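Ethanolamine kinase Pv091845 (Plasmodium vivax, PDB 2QG7) probably phosphorylates ethanolamine, the first step in making phosphatidylethanolamine from ethanolamine. Local coordinates at residues N106-N117 / I125-I138. Residues are numbered along the deposited sequence; the frame is centred on the assembly and turned at random. Where two conformers were deposited one is given.
Sequences NEVDSLEFQIIN and IKVKDMSKQAKYLI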
ATOM      1  N   ASN D 106      17.015 -26.452  38.010  1.00100.12           N
ATOM      2  CA  ASN D 106      18.307 -25.772  38.019  1.00100.48           C
ATOM      3  C   ASN D 106      19.384 -26.621  37.342  1.00100.79           C
ATOM      4  O   ASN D 106      20.246 -26.090  36.625  1.00100.67           O
ATOM      5  CB  ASN D 106      18.713 -25.436  39.440  1.00100.39           C
ATOM      6  N   GLU D 107      19.315 -27.938  37.581  1.00101.20           N
ATOM      7  CA  GLU D 107      20.244 -28.930  37.017  1.00101.35           C
ATOM      8  C   GLU D 107      20.116 -29.041  35.492  1.00100.91           C
ATOM      9  O   GLU D 107      21.114 -29.230  34.793  1.00100.77           O
ATOM     10  CB  GLU D 107      20.018 -30.306  37.672  1.00101.49           C
ATOM     11  CG  GLU D 107      21.010 -31.422  37.245  1.00103.08           C
ATOM     12  CD  GLU D 107      22.306 -31.485  38.098  1.00104.87           C
ATOM     13  OE1 GLU D 107      23.413 -31.591  37.510  1.00105.22           O
ATOM     14  OE2 GLU D 107      22.222 -31.458  39.353  1.00104.44           O
ATOM     15  N   VAL D 108      18.894 -28.914  34.980  1.00100.61           N
ATOM     16  CA  VAL D 108      18.658 -29.106  33.543  1.00100.12           C
ATOM     17  C   VAL D 108      18.917 -27.855  32.688  1.00 99.54           C
ATOM     18  O   VAL D 108      18.266 -26.816  32.849  1.00 99.21           O
ATOM     19  CB  VAL D 108      17.264 -29.720  33.240  1.00100.12           C
ATOM     20  CG1 VAL D 108      17.120 -30.008  31.740  1.00100.36           C
ATOM     21  CG2 VAL D 108      17.065 -31.017  34.021  1.00100.67           C
ATOM     22  N   ASP D 109      19.911 -27.976  31.808  1.00 99.03           N
ATOM     23  CA  ASP D 109      20.114 -27.070  30.679  1.00 98.08           C
ATOM     24  C   ASP D 109      20.125 -27.944  29.410  1.00 97.25           C
ATOM     25  O   ASP D 109      20.877 -27.697  28.416  1.00 96.91           O
ATOM     26  CB  ASP D 109      21.406 -26.240  30.839  1.00 98.41           C
ATOM     27  CG  ASP D 109      22.682 -27.089  30.800  1.00 98.58           C
ATOM     28  OD1 ASP D 109      22.658 -28.240  31.300  1.00100.59           O
ATOM     29  OD2 ASP D 109      23.722 -26.589  30.282  1.00 97.71           O
ATOM     30  N   SER D 110      19.272 -28.983  29.485  1.00 96.08           N
ATOM     31  CA  SER D 110      18.949 -29.857  28.359  1.00 94.90           C
ATOM     32  C   SER D 110      17.597 -29.441  27.761  1.00 93.52           C
ATOM     33  O   SER D 110      16.868 -30.266  27.173  1.00 93.33           O
ATOM     34  CB  SER D 110      18.890 -31.320  28.821  1.00 95.18           C
ATOM     35  OG  SER D 110      20.075 -31.693  29.514  1.00 96.10           O
ATOM     36  N   LEU D 111      17.266 -28.159  27.931  1.00 91.74           N
ATOM     37  CA  LEU D 111      16.010 -27.633  27.435  1.00 90.06           C
ATOM     38  C   LEU D 111      16.158 -27.297  25.961  1.00 89.41           C
ATOM     39  O   LEU D 111      17.175 -26.753  25.539  1.00 89.09           O
ATOM     40  CB  LEU D 111      15.579 -26.398  28.228  1.00 89.87           C
ATOM     41  CG  LEU D 111      15.433 -26.479  29.758  1.00 88.43           C
ATOM     42  CD1 LEU D 111      15.668 -25.103  30.369  1.00 87.80           C
ATOM     43  CD2 LEU D 111      14.075 -27.028  30.166  1.00 87.85           C
ATOM     44  N   GLU D 112      15.148 -27.667  25.184  1.00 88.63           N
ATOM     45  CA  GLU D 112      15.073 -27.347  23.773  1.00 88.17           C
ATOM     46  C   GLU D 112      14.422 -25.975  23.612  1.00 87.26           C
ATOM     47  O   GLU D 112      13.313 -25.754  24.099  1.00 87.05           O
ATOM     48  CB  GLU D 112      14.236 -28.416  23.049  1.00 88.88           C
ATOM     49  CG  GLU D 112      15.025 -29.651  22.576  1.00 90.80           C
ATOM     50  CD  GLU D 112      15.602 -29.483  21.163  1.00 93.23           C
ATOM     51  OE1 GLU D 112      16.228 -28.408  20.858  1.00 93.99           O
ATOM     52  OE2 GLU D 112      15.419 -30.433  20.355  1.00 93.31           O
ATOM     53  N   PHE D 113      15.116 -25.056  22.944  1.00 86.10           N
ATOM     54  CA  PHE D 113      14.574 -23.730  22.677  1.00 85.05           C
ATOM     55  C   PHE D 113      14.274 -23.559  21.210  1.00 84.82           C
ATOM     56  O   PHE D 113      15.124 -23.839  20.373  1.00 84.71           O
ATOM     57  CB  PHE D 113      15.547 -22.640  23.117  1.00 84.62           C
ATOM     58  CG  PHE D 113      15.754 -22.588  24.583  1.00 83.57           C
ATOM     59  CD1 PHE D 113      16.940 -23.067  25.143  1.00 83.40           C
ATOM     60  CD2 PHE D 113      14.761 -22.070  25.416  1.00 82.73           C
ATOM     61  CE1 PHE D 113      17.141 -23.034  26.517  1.00 82.12           C
ATOM     62  CE2 PHE D 113      14.943 -22.033  26.792  1.00 82.39           C
ATOM     63  CZ  PHE D 113      16.140 -22.517  27.342  1.00 83.37           C
ATOM     64  N   GLN D 114      13.060 -23.098  20.904  1.00 84.85           N
ATOM     65  CA  GLN D 114      12.681 -22.781  19.527  1.00 84.94           C
ATOM     66  C   GLN D 114      11.958 -21.423  19.400  1.00 85.15           C
ATOM     67  O   GLN D 114      10.909 -21.193  20.011  1.00 84.82           O
ATOM     68  CB  GLN D 114      11.885 -23.940  18.890  1.00 84.50           C
ATOM     69  CG  GLN D 114      11.669 -23.837  17.361  1.00 84.52           C
ATOM     70  CD  GLN D 114      12.913 -23.329  16.588  1.00 85.00           C
ATOM     71  OE1 GLN D 114      12.833 -22.314  15.873  1.00 83.53           O
ATOM     72  NE2 GLN D 114      14.061 -24.037  16.729  1.00 85.86           N
ATOM     73  N   ILE D 115      12.552 -20.524  18.615  1.00 85.71           N
ATOM     74  CA  ILE D 115      11.924 -19.243  18.295  1.00 86.40           C
ATOM     75  C   ILE D 115      10.685 -19.444  17.417  1.00 86.86           C
ATOM     76  O   ILE D 115      10.766 -19.959  16.297  1.00 86.79           O
ATOM     77  CB  ILE D 115      12.918 -18.208  17.668  1.00 86.34           C
ATOM     78  CG1 ILE D 115      12.251 -16.812  17.599  1.00 87.08           C
ATOM     79  CG2 ILE D 115      13.469 -18.687  16.303  1.00 85.83           C
ATOM     80  CD1 ILE D 115      13.223 -15.712  17.112  1.00 88.99           C
ATOM     81  N   ILE D 116       9.537 -19.042  17.949  1.00 87.60           N
ATOM     82  CA  ILE D 116       8.267 -19.221  17.248  1.00 88.11           C
ATOM     83  C   ILE D 116       7.601 -17.874  16.941  1.00 88.26           C
ATOM     84  O   ILE D 116       7.943 -16.842  17.540  1.00 88.19           O
ATOM     85  CB  ILE D 116       7.328 -20.247  17.994  1.00 88.08           C
ATOM     86  CG1 ILE D 116       6.416 -20.990  16.999  1.00 89.55           C
ATOM     87  CG2 ILE D 116       6.541 -19.594  19.166  1.00 88.01           C
ATOM     88  CD1 ILE D 116       7.184 -21.962  16.027  1.00 92.19           C
ATOM     89  N   ASN D 117       6.655 -17.902  16.006  1.00 88.65           N
ATOM     90  CA  ASN D 117       6.028 -16.697  15.463  1.00 89.11           C
ATOM     91  C   ASN D 117       4.862 -16.194  16.304  1.00 88.43           C
ATOM     92  O   ASN D 117       4.654 -14.977  16.408  1.00 88.23           O
ATOM     93  CB  ASN D 117       5.596 -16.940  14.009  1.00 89.52           C
ATOM     94  CG  ASN D 117       6.484 -17.997  13.289  1.00 91.84           C
ATOM     95  OD1 ASN D 117       7.710 -18.100  13.542  1.00 93.23           O
ATOM     96  ND2 ASN D 117       5.857 -18.781  12.398  1.00 92.15           N
ATOM     97  N   ILE D 125       9.482 -17.531  22.497  1.00 71.52           N
ATOM     98  CA  ILE D 125      10.398 -18.656  22.526  1.00 72.42           C
ATOM     99  C   ILE D 125       9.785 -19.814  23.295  1.00 73.30           C
ATOM    100  O   ILE D 125       9.508 -19.705  24.503  1.00 72.98           O
ATOM    101  CB  ILE D 125      11.818 -18.300  23.085  1.00 72.39           C
ATOM    102  CG1 ILE D 125      12.372 -17.015  22.436  1.00 71.36           C
ATOM    103  CG2 ILE D 125      12.794 -19.502  22.928  1.00 71.18           C
ATOM    104  CD1 ILE D 125      12.009 -15.717  23.205  1.00 69.45           C
ATOM    105  N   LYS D 126       9.576 -20.902  22.540  1.00 74.30           N
ATOM    106  CA  LYS D 126       9.072 -22.189  23.024  1.00 75.71           C
ATOM    107  C   LYS D 126      10.202 -22.964  23.736  1.00 76.26           C
ATOM    108  O   LYS D 126      11.295 -23.127  23.196  1.00 75.87           O
ATOM    109  CB  LYS D 126       8.531 -22.986  21.822  1.00 75.69           C
ATOM    110  CG  LYS D 126       8.344 -24.517  22.048  1.00 78.26           C
ATOM    111  CD  LYS D 126       7.728 -25.168  20.802  1.00 80.97           C
ATOM    112  CE  LYS D 126       7.096 -26.530  21.182  1.00 83.15           C
ATOM    113  NZ  LYS D 126       6.460 -27.276  20.045  1.00 83.40           N
ATOM    114  N   VAL D 127       9.925 -23.411  24.954  1.00 77.68           N
ATOM    115  CA  VAL D 127      10.890 -24.123  25.786  1.00 79.42           C
ATOM    116  C   VAL D 127      10.381 -25.548  25.983  1.00 81.46           C
ATOM    117  O   VAL D 127       9.297 -25.744  26.521  1.00 81.19           O
ATOM    118  CB  VAL D 127      11.057 -23.446  27.187  1.00 78.82           C
ATOM    119  CG1 VAL D 127      12.149 -24.129  28.010  1.00 78.58           C
ATOM    120  CG2 VAL D 127      11.336 -21.966  27.047  1.00 78.42           C
ATOM    121  N   LYS D 128      11.155 -26.540  25.544  1.00 84.51           N
ATOM    122  CA  LYS D 128      10.769 -27.952  25.725  1.00 87.66           C
ATOM    123  C   LYS D 128      11.620 -28.617  26.809  1.00 89.18           C
ATOM    124  O   LYS D 128      12.783 -28.269  26.977  1.00 89.34           O
ATOM    125  CB  LYS D 128      10.874 -28.739  24.408  1.00 87.94           C
ATOM    126  CG  LYS D 128      10.227 -28.048  23.182  1.00 89.55           C
ATOM    127  CD  LYS D 128      10.116 -29.061  22.009  1.00 92.52           C
ATOM    128  CE  LYS D 128      10.127 -28.311  20.646  1.00 93.53           C
ATOM    129  NZ  LYS D 128       9.531 -29.371  19.508  1.00 92.99           N
ATOM    130  N   ASP D 129      11.043 -29.561  27.550  1.00 91.73           N
ATOM    131  CA  ASP D 129      11.832 -30.381  28.491  1.00 94.06           C
ATOM    132  C   ASP D 129      11.722 -31.875  28.166  1.00 95.30           C
ATOM    133  O   ASP D 129      10.610 -32.410  28.048  1.00 95.59           O
ATOM    134  CB  ASP D 129      11.428 -30.107  29.950  1.00 93.88           C
ATOM    135  CG  ASP D 129      12.465 -30.603  30.957  1.00 94.45           C
ATOM    136  OD1 ASP D 129      13.609 -30.939  30.549  1.00 95.54           O
ATOM    137  OD2 ASP D 129      12.144 -30.639  32.170  1.00 93.82           O
ATOM    138  N   MET D 130      12.885 -32.524  28.003  0.50 96.13           N
ATOM    139  CA  MET D 130      12.947 -33.963  27.748  0.50 96.99           C
ATOM    140  C   MET D 130      12.447 -34.753  28.967  0.50 97.38           C
ATOM    141  O   MET D 130      11.491 -35.550  28.871  0.50 97.50           O
ATOM    142  CB  MET D 130      14.391 -34.390  27.376  0.50 97.17           C
ATOM    143  CG  MET D 130      14.604 -35.904  27.179  0.50 98.09           C
ATOM    144  SD  MET D 130      15.157 -36.807  28.659  0.50 98.81           S
ATOM    145  CE  MET D 130      14.910 -38.508  28.116  0.50 99.19           C
ATOM    146  N   SER D 131      13.098 -34.508  30.106  1.00 97.62           N
ATOM    147  CA  SER D 131      12.925 -35.314  31.327  1.00 98.12           C
ATOM    148  C   SER D 131      11.538 -35.239  31.983  1.00 98.08           C
ATOM    149  O   SER D 131      11.098 -36.205  32.625  1.00 98.41           O
ATOM    150  CB  SER D 131      14.026 -34.979  32.352  1.00 98.44           C
ATOM    151  OG  SER D 131      13.949 -33.619  32.786  1.00 99.63           O
ATOM    152  N   LYS D 132      10.867 -34.097  31.823  1.00 97.70           N
ATOM    153  CA  LYS D 132       9.530 -33.881  32.391  1.00 97.16           C
ATOM    154  C   LYS D 132       8.476 -33.799  31.295  1.00 96.54           C
ATOM    155  O   LYS D 132       7.275 -33.774  31.589  1.00 96.28           O
ATOM    156  CB  LYS D 132       9.498 -32.620  33.269  1.00 97.27           C
ATOM    157  CG  LYS D 132      10.132 -32.801  34.652  1.00 97.73           C
ATOM    158  CD  LYS D 132       9.138 -33.418  35.646  1.00 99.59           C
ATOM    159  CE  LYS D 132       8.044 -32.409  36.047  1.00100.06           C
ATOM    160  NZ  LYS D 132       6.858 -33.057  36.771  1.00 99.41           N
ATOM    161  N   GLN D 133       8.942 -33.774  30.037  1.00 96.08           N
ATOM    162  CA  GLN D 133       8.081 -33.666  28.842  1.00 95.48           C
ATOM    163  C   GLN D 133       6.990 -32.574  28.997  1.00 94.53           C
ATOM    164  O   GLN D 133       5.780 -32.826  28.793  1.00 94.39           O
ATOM    165  CB  GLN D 133       7.481 -35.038  28.477  1.00 95.80           C
ATOM    166  CG  GLN D 133       6.974 -35.136  27.033  1.00 97.18           C
ATOM    167  CD  GLN D 133       8.037 -35.630  26.060  1.00 98.99           C
ATOM    168  OE1 GLN D 133       9.205 -35.209  26.109  1.00100.11           O
ATOM    169  NE2 GLN D 133       7.633 -36.532  25.164  1.00 99.04           N
ATOM    170  N   ALA D 134       7.439 -31.371  29.380  1.00 92.90           N
ATOM    171  CA  ALA D 134       6.541 -30.254  29.679  1.00 91.22           C
ATOM    172  C   ALA D 134       7.031 -28.985  28.979  1.00 90.04           C
ATOM    173  O   ALA D 134       8.244 -28.701  28.962  1.00 90.01           O
ATOM    174  CB  ALA D 134       6.436 -30.035  31.190  1.00 91.52           C
ATOM    175  N   LYS D 135       6.087 -28.226  28.409  1.00 87.93           N
ATOM    176  CA  LYS D 135       6.427 -27.081  27.577  1.00 85.80           C
ATOM    177  C   LYS D 135       6.023 -25.749  28.193  1.00 84.52           C
ATOM    178  O   LYS D 135       4.917 -25.599  28.728  1.00 84.37           O
ATOM    179  CB  LYS D 135       5.867 -27.258  26.171  1.00 85.62           C
ATOM    180  CG  LYS D 135       6.249 -28.657  25.564  1.00 86.45           C
ATOM    181  CD  LYS D 135       5.734 -28.695  24.095  1.00 89.11           C
ATOM    182  CE  LYS D 135       6.081 -30.120  23.516  1.00 91.38           C
ATOM    183  NZ  LYS D 135       5.758 -30.053  21.934  1.00 92.23           N
ATOM    184  N   TYR D 136       6.955 -24.797  28.137  1.00 82.94           N
ATOM    185  CA  TYR D 136       6.738 -23.409  28.586  1.00 81.18           C
ATOM    186  C   TYR D 136       6.947 -22.468  27.412  1.00 79.88           C
ATOM    187  O   TYR D 136       7.332 -22.900  26.325  1.00 79.58           O
ATOM    188  CB  TYR D 136       7.662 -23.042  29.761  1.00 81.07           C
ATOM    189  CG  TYR D 136       7.573 -24.012  30.933  1.00 82.04           C
ATOM    190  CD1 TYR D 136       8.422 -25.127  31.023  1.00 81.69           C
ATOM    191  CD2 TYR D 136       6.625 -23.826  31.948  1.00 82.03           C
ATOM    192  CE1 TYR D 136       8.319 -26.024  32.092  1.00 81.46           C
ATOM    193  CE2 TYR D 136       6.520 -24.718  33.013  1.00 80.82           C
ATOM    194  CZ  TYR D 136       7.366 -25.807  33.079  1.00 81.45           C
ATOM    195  OH  TYR D 136       7.257 -26.671  34.147  1.00 82.71           O
ATOM    196  N   LEU D 137       6.664 -21.188  27.626  1.00 78.91           N
ATOM    197  CA  LEU D 137       6.803 -20.169  26.582  1.00 77.65           C
ATOM    198  C   LEU D 137       7.459 -18.932  27.187  1.00 76.82           C
ATOM    199  O   LEU D 137       7.053 -18.469  28.279  1.00 77.05           O
ATOM    200  CB  LEU D 137       5.422 -19.822  25.993  1.00 77.55           C
ATOM    201  CG  LEU D 137       5.312 -18.906  24.773  1.00 78.18           C
ATOM    202  CD1 LEU D 137       5.883 -19.592  23.545  1.00 78.83           C
ATOM    203  CD2 LEU D 137       3.852 -18.511  24.514  1.00 78.46           C
ATOM    204  N   ILE D 138       8.485 -18.411  26.508  1.00 75.33           N
ATOM    205  CA  ILE D 138       9.081 -17.171  26.955  1.00 74.34           C
ATOM    206  C   ILE D 138       8.661 -16.061  26.010  1.00 74.27           C
ATOM    207  O   ILE D 138       8.779 -16.186  24.787  1.00 73.74           O
ATOM    208  CB  ILE D 138      10.622 -17.238  27.078  1.00 74.11           C
ATOM    209  CG1 ILE D 138      11.037 -18.346  28.048  1.00 73.94           C
ATOM    210  CG2 ILE D 138      11.182 -15.895  27.547  1.00 72.61           C
ATOM    211  CD1 ILE D 138      12.538 -18.542  28.139  1.00 72.50           C
TER
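Phe113 and Val127 form the tight part of this antiparallel pairing of 112-116 with 125-128. Their side chains lie side by side and point the same way. Both Val127 methyls meet one ring carbon, approaching obliquely: Phe113 CE2 is 3.6 Å from Val127 CG2 and 3.7 Å from Val127 CG1. With Phe113 CG beside its own backbone N (chi1 -66°), the ring reaches across to the partner strand, and Phe113 CD2 touches Ile125 CG2 at 4.1 Å. Leu111 CD2 extends the apolar row, 4.1 Å from Val127 CG1.

Four backbone hydrogen bonds join the two segments. Lys128 N gives a nearly straight bond to Glu112 O, 2.7 Å long with 169° at the hydrogen. Glu112 N returns one to Lys128 O, and Gln114 and Lys126 exchange a second pair.

The opposite face, with Glu112, Gln114, Lys126 and Lys128, is looser and more open to solvent. Glu112 CB and Lys128 CB touch at 3.6 Å, but the side chains then diverge, and Glu112 OE2 stays 6.0 Å from Lys128 NZ.

Strand 112-116 is an outermost strand of the chain's five-stranded antiparallel sheet, consistent with the N-lobe of a kinase-like fold. Strand 136-141 flanks 122-128 on its other side, and helix 84-98 packs on Phe113 through Tyr88, Cys91 and Lys92.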